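Local coordinates for SusD homolog (PDB 3IHV), which probably binds glycans at the cell surface as an outer-membrane SusD-family protein, so that they can be taken up by the bacterium, at residues G136-L140 and Q156-V162; Y163-E167 and V205-W209. All coordinates share one frame. Residues are numbered along the deposited sequence.

Contact 1: residues G136-L140 and Q156-V162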
loop_
_atom_site.group_PDB
_atom_site.type_symbol
_atom_site.label_atom_id
_atom_site.label_comp_id
_atom_site.label_asym_id
_atom_site.label_seq_id
_atom_site.Cartn_x
_atom_site.Cartn_y
_atom_site.Cartn_z
ATOM N N GLY A 136 14.811 3.604 -6.798
ATOM C CA GLY A 136 15.300 3.684 -8.183
ATOM C C GLY A 136 16.546 2.929 -8.573
ATOM O O GLY A 136 16.552 2.206 -9.564
ATOM N N ASN A 137 17.626 3.138 -7.827
ATOM C CA ASN A 137 18.954 2.623 -8.125
ATOM C C ASN A 137 19.475 1.878 -6.901
ATOM O O ASN A 137 20.072 2.477 -6.005
ATOM C CB ASN A 137 19.798 3.834 -8.454
ATOM C CG ASN A 137 19.273 4.540 -9.667
ATOM O OD1 ASN A 137 19.399 4.008 -10.761
ATOM N ND2 ASN A 137 18.595 5.688 -9.487
ATOM N N VAL A 138 19.268 0.563 -6.917
ATOM C CA VAL A 138 19.478 -0.225 -5.727
ATOM C C VAL A 138 20.428 -1.397 -6.020
ATOM O O VAL A 138 20.745 -1.708 -7.184
ATOM C CB VAL A 138 18.122 -0.685 -5.144
ATOM C CG1 VAL A 138 17.161 0.587 -4.821
ATOM C CG2 VAL A 138 17.468 -1.769 -6.012
ATOM N N VAL A 139 20.900 -1.990 -4.941
ATOM C CA VAL A 139 21.795 -3.140 -5.011
ATOM C C VAL A 139 21.001 -4.443 -5.048
ATOM O O VAL A 139 20.081 -4.670 -4.226
ATOM C CB VAL A 139 22.747 -3.215 -3.778
ATOM C CG1 VAL A 139 23.695 -4.411 -3.902
ATOM C CG2 VAL A 139 23.547 -1.953 -3.614
ATOM N N LEU A 140 21.384 -5.308 -5.988
ATOM C CA LEU A 140 20.885 -6.686 -6.007
ATOM C C LEU A 140 21.773 -7.462 -5.034
ATOM O O LEU A 140 22.898 -7.852 -5.382
ATOM C CB LEU A 140 20.956 -7.315 -7.393
ATOM C CG LEU A 140 19.875 -6.882 -8.371
ATOM C CD1 LEU A 140 20.116 -7.359 -9.806
ATOM C CD2 LEU A 140 18.527 -7.381 -7.849
ATOM N N GLN A 156 25.155 -0.368 -7.546
ATOM C CA GLN A 156 23.751 -0.250 -7.875
ATOM C C GLN A 156 23.509 -0.900 -9.221
ATOM O O GLN A 156 24.314 -0.739 -10.128
ATOM C CB GLN A 156 23.391 1.233 -7.919
ATOM C CG GLN A 156 23.335 1.842 -6.529
ATOM C CD GLN A 156 23.543 3.341 -6.563
ATOM O OE1 GLN A 156 24.580 3.828 -7.034
ATOM N NE2 GLN A 156 22.558 4.088 -6.056
ATOM N N SER A 157 22.420 -1.656 -9.341
ATOM C CA SER A 157 22.052 -2.271 -10.616
ATOM C C SER A 157 21.096 -1.371 -11.396
ATOM O O SER A 157 20.360 -0.598 -10.813
ATOM C CB SER A 157 21.386 -3.637 -10.380
ATOM O OG SER A 157 22.395 -4.617 -10.138
ATOM N N ALA A 158 21.106 -1.506 -12.712
ATOM C CA ALA A 158 20.112 -0.861 -13.566
ATOM C C ALA A 158 18.713 -1.319 -13.088
ATOM O O ALA A 158 18.519 -2.501 -12.774
ATOM C CB ALA A 158 20.340 -1.264 -15.046
ATOM N N PRO A 159 17.736 -0.412 -13.030
ATOM C CA PRO A 159 16.423 -0.821 -12.550
ATOM C C PRO A 159 15.825 -1.980 -13.362
ATOM O O PRO A 159 15.095 -2.790 -12.812
ATOM C CB PRO A 159 15.574 0.444 -12.684
ATOM C CG PRO A 159 16.373 1.375 -13.519
ATOM C CD PRO A 159 17.787 1.038 -13.302
ATOM N N GLU A 160 16.171 -2.043 -14.647
ATOM C CA GLU A 160 15.708 -3.101 -15.534
ATOM C C GLU A 160 16.150 -4.465 -15.036
ATOM O O GLU A 160 15.384 -5.429 -15.113
ATOM C CB GLU A 160 16.302 -2.953 -16.944
ATOM C CG GLU A 160 15.806 -1.812 -17.714
ATOM C CD GLU A 160 16.580 -0.506 -17.527
ATOM O OE1 GLU A 160 17.339 -0.380 -16.554
ATOM O OE2 GLU A 160 16.387 0.402 -18.397
ATOM N N LYS A 161 17.369 -4.538 -14.502
ATOM C CA LYS A 161 17.887 -5.786 -13.971
ATOM C C LYS A 161 17.211 -6.124 -12.654
ATOM O O LYS A 161 17.006 -7.286 -12.395
ATOM C CB LYS A 161 19.406 -5.752 -13.783
ATOM C CG LYS A 161 20.196 -5.603 -15.066
ATOM C CD LYS A 161 19.791 -6.603 -16.163
ATOM C CE LYS A 161 20.061 -8.065 -15.812
ATOM N NZ LYS A 161 19.499 -8.987 -16.893
ATOM N N VAL A 162 16.884 -5.134 -11.818
ATOM C CA VAL A 162 16.164 -5.426 -10.582
ATOM C C VAL A 162 14.749 -5.920 -10.950
ATOM O O VAL A 162 14.243 -6.886 -10.340
ATOM C CB VAL A 162 16.137 -4.218 -9.661
ATOM C CG1 VAL A 162 15.368 -4.528 -8.384
ATOM C CG2 VAL A 162 17.595 -3.773 -9.340
HETATM O O HOH W 1 17.923 -0.260 -9.356
HETATM O O HOH W 2 21.251 2.079 -10.993
HETATM O O HOH W 3 23.627 -4.581 -7.715
#
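Direct hydrogen bonds and three waters link two segments of one chain, their extended parts side by side. Ser157 N donates to Val138 O at 2.7 Å and is nearly linear. Gln156 CA lies 3.4 Å from the same Val138 O, a CA-H...O contact. Gln156 NE2 donates to Asn137 O (3.0 Å), while Gln156 OE1 accepts from the backbone of Asn530. Val139 O accepts from Tyr85 OH. Water 1 donates to Gly136 O (2.8 Å) and Ser157 O (2.9 Å) and accepts from Val138 N (2.9 Å). Water 2 joins Ser157 O (2.8 Å) to Asn137 OD1 (2.7 Å), and Asn137 ND2 turns to Asn532. Water 3 accepts from Leu140 N (2.9 Å) and bonds Ser157 OG (2.7 Å).

The contact ties the exit of helix 107-135 to the entry of helix 159-176, within the helical region of this SusD-family protein. Gly136, the first residue past helix 107-135, has positive phi, which favours glycine. Ala158 is the N-cap of the second, its O accepting from Val162 N at 3.2 Å. Beside these bonds, Val162 CG2 packs on Val138 CG2 (3.9 Å) and Leu140 CG (4.0 Å). Val162 also rests on Tyr128 and Val132 of helix 107-135.

Contact 2: residues Y163-E167 and V205-W209. With EDO (1,2-ethanediol), chain H.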
loop_
_atom_site.group_PDB
_atom_site.type_symbol
_atom_site.label_atom_id
_atom_site.label_comp_id
_atom_site.label_asym_id
_atom_site.label_seq_id
_atom_site.Cartn_x
_atom_site.Cartn_y
_atom_site.Cartn_z
ATOM N N TYR A 163 14.111 -5.294 -11.952
ATOM C CA TYR A 163 12.798 -5.744 -12.398
ATOM C C TYR A 163 12.848 -7.181 -12.911
ATOM O O TYR A 163 11.957 -7.983 -12.642
ATOM C CB TYR A 163 12.131 -4.797 -13.426
ATOM C CG TYR A 163 11.318 -3.679 -12.775
ATOM C CD1 TYR A 163 10.108 -3.973 -12.139
ATOM C CD2 TYR A 163 11.750 -2.349 -12.757
ATOM C CE1 TYR A 163 9.373 -3.008 -11.529
ATOM C CE2 TYR A 163 10.990 -1.366 -12.190
ATOM C CZ TYR A 163 9.793 -1.687 -11.562
ATOM O OH TYR A 163 9.019 -0.766 -10.908
ATOM N N GLU A 164 13.858 -7.514 -13.683
ATOM C CA GLU A 164 13.988 -8.879 -14.155
ATOM C C GLU A 164 14.125 -9.884 -12.998
ATOM O O GLU A 164 13.571 -10.985 -13.050
ATOM C CB GLU A 164 15.167 -8.906 -15.121
ATOM C CG GLU A 164 15.499 -10.231 -15.669
ATOM C CD GLU A 164 16.579 -10.127 -16.726
ATOM O OE1 GLU A 164 17.266 -11.147 -16.976
ATOM O OE2 GLU A 164 16.750 -9.005 -17.267
ATOM N N TYR A 165 14.846 -9.495 -11.955
ATOM C CA TYR A 165 15.019 -10.338 -10.775
ATOM C C TYR A 165 13.674 -10.516 -10.050
ATOM O O TYR A 165 13.292 -11.635 -9.715
ATOM C CB TYR A 165 16.056 -9.700 -9.876
ATOM C CG TYR A 165 16.531 -10.579 -8.767
ATOM C CD1 TYR A 165 17.566 -11.481 -8.963
ATOM C CD2 TYR A 165 15.957 -10.515 -7.533
ATOM C CE1 TYR A 165 17.992 -12.308 -7.927
ATOM C CE2 TYR A 165 16.386 -11.310 -6.502
ATOM C CZ TYR A 165 17.401 -12.186 -6.693
ATOM O OH TYR A 165 17.808 -12.956 -5.633
ATOM N N ILE A 166 12.929 -9.421 -9.867
ATOM C CA ILE A 166 11.590 -9.498 -9.254
ATOM C C ILE A 166 10.673 -10.428 -10.094
ATOM O O ILE A 166 9.981 -11.276 -9.571
ATOM C CB ILE A 166 10.948 -8.105 -9.199
ATOM C CG1 ILE A 166 11.756 -7.211 -8.259
ATOM C CG2 ILE A 166 9.446 -8.186 -8.793
ATOM C CD1 ILE A 166 11.474 -5.737 -8.449
ATOM N N GLU A 167 10.749 -10.268 -11.404
ATOM C CA GLU A 167 9.927 -11.008 -12.346
ATOM C C GLU A 167 10.191 -12.484 -12.241
ATOM O O GLU A 167 9.237 -13.281 -12.187
ATOM C CB GLU A 167 10.221 -10.542 -13.749
ATOM C CG GLU A 167 9.480 -11.333 -14.804
ATOM C CD GLU A 167 9.873 -10.944 -16.254
ATOM O OE1 GLU A 167 11.044 -10.611 -16.540
ATOM O OE2 GLU A 167 8.999 -11.027 -17.122
ATOM N N VAL A 205 3.787 -4.970 -10.895
ATOM C CA VAL A 205 5.213 -4.839 -11.246
ATOM C C VAL A 205 5.373 -4.546 -12.699
ATOM O O VAL A 205 6.081 -3.613 -13.068
ATOM C CB VAL A 205 5.964 -6.143 -10.842
ATOM C CG1 VAL A 205 7.370 -6.252 -11.510
ATOM C CG2 VAL A 205 6.003 -6.286 -9.310
ATOM N N TYR A 206 4.706 -5.317 -13.567
ATOM C CA TYR A 206 4.802 -5.033 -14.984
ATOM C C TYR A 206 4.251 -3.667 -15.355
ATOM O O TYR A 206 4.851 -2.974 -16.185
ATOM C CB TYR A 206 4.072 -6.073 -15.832
ATOM C CG TYR A 206 4.734 -7.441 -15.939
ATOM C CD1 TYR A 206 6.075 -7.561 -16.313
ATOM C CD2 TYR A 206 3.983 -8.587 -15.880
ATOM C CE1 TYR A 206 6.681 -8.826 -16.444
ATOM C CE2 TYR A 206 4.551 -9.847 -16.062
ATOM C CZ TYR A 206 5.893 -9.960 -16.380
ATOM O OH TYR A 206 6.468 -11.205 -16.542
ATOM N N ALA A 207 3.113 -3.287 -14.776
ATOM C CA ALA A 207 2.533 -1.963 -15.080
ATOM C C ALA A 207 3.513 -0.833 -14.697
ATOM O O ALA A 207 3.655 0.145 -15.427
ATOM C CB ALA A 207 1.179 -1.785 -14.331
ATOM N N THR A 208 4.188 -0.984 -13.567
ATOM C CA THR A 208 5.108 0.057 -13.061
ATOM C C THR A 208 6.358 0.101 -13.966
ATOM O O THR A 208 6.828 1.175 -14.352
ATOM C CB THR A 208 5.455 -0.157 -11.579
ATOM O OG1 THR A 208 4.243 -0.300 -10.788
ATOM C CG2 THR A 208 6.348 1.002 -11.048
ATOM N N TRP A 209 6.869 -1.080 -14.331
ATOM C CA TRP A 209 8.002 -1.234 -15.232
ATOM C C TRP A 209 7.742 -0.549 -16.565
ATOM O O TRP A 209 8.668 0.041 -17.165
ATOM C CB TRP A 209 8.250 -2.725 -15.418
ATOM C CG TRP A 209 9.511 -3.174 -16.015
ATOM C CD1 TRP A 209 10.449 -2.461 -16.730
ATOM C CD2 TRP A 209 9.931 -4.528 -16.051
ATOM N NE1 TRP A 209 11.475 -3.296 -17.128
ATOM C CE2 TRP A 209 11.162 -4.573 -16.738
ATOM C CE3 TRP A 209 9.390 -5.713 -15.545
ATOM C CZ2 TRP A 209 11.863 -5.770 -16.932
ATOM C CZ3 TRP A 209 10.102 -6.902 -15.735
ATOM C CH2 TRP A 209 11.313 -6.911 -16.416
HETATM C C1 EDO H . 7.472 -11.441 -20.634
HETATM O O1 EDO H . 8.317 -11.299 -21.783
HETATM C C2 EDO H . 7.418 -10.079 -19.993
HETATM O O2 EDO H . 8.681 -9.858 -19.395
#
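Tyr163 and Trp209 stack and also exchange reciprocal CH-pi contacts. The Tyr163 ring and the five-membered ring of Trp209 form an offset stack, with centroids 4.5 Å apart and planes at 17°. Each residue also lays its CB over the other's ring. Tyr163 CB sits 3.3 Å from the centroid of the Trp209 six-membered ring, and Trp209 CB sits 4.0 Å from the centroid of the Tyr163 ring. Both are CH-pi contacts close to the ring normal. The two side chains lie face to face between helices whose local axes are 11.0 Å apart.

Val205 CG1 meets the edge of the tyrosine at CD1 of Tyr163 (3.6 Å) and also touches Ile166 CG2 (3.9 Å). Thr208 CG2 comes within 3.2 Å of Tyr163 OH.

A polar group borders this apolar centre. Tyr206 OH donates to Glu167 OE2 at 2.6 Å. Tyr206 leaves its helix with CB away from the partner, but its long ring carries the hydroxyl back to the carboxylate. The same Glu167 OE2 accepts from O2 of a 1,2-ethanediol (2.6 Å), probably a crystallisation additive, which also bonds Lys219. Lys219 makes a cation-pi contact with Trp209 as well.

The two helical segments run antiparallel, at 166°, consistent with the antiparallel helix pairs of the TPR-like region of SusD proteins. Helix 107-135 covers Tyr163 and Thr208 through Phe129, helix 219-232 packs on Tyr206, and Arg475 of helix 469-475 touches Thr208.

Contacts 1 and 2 follow one another along helix 159-176. Contact 1 fixes the start of that helix to the loop after helix 107-135. Contact 2 begins at the next residue and joins the helix to helix 195-210. Their centres are 11 Å apart, and they touch directly. Leu140 CD2 packs 3.9 Å from Tyr165 CG, and Glu160 O lies 4.0 Å from Trp209 CZ2. Helix 107-135 serves both, with Tyr128 packing on Val162 of contact 1 and on Ile166 of contact 2. A separate 1,2-ethanediol lies about 4 Å from the side chain of Val139. Both ethanediols are probably from the crystallisation liquor, though such molecules often mark pockets; no glycan is bound here.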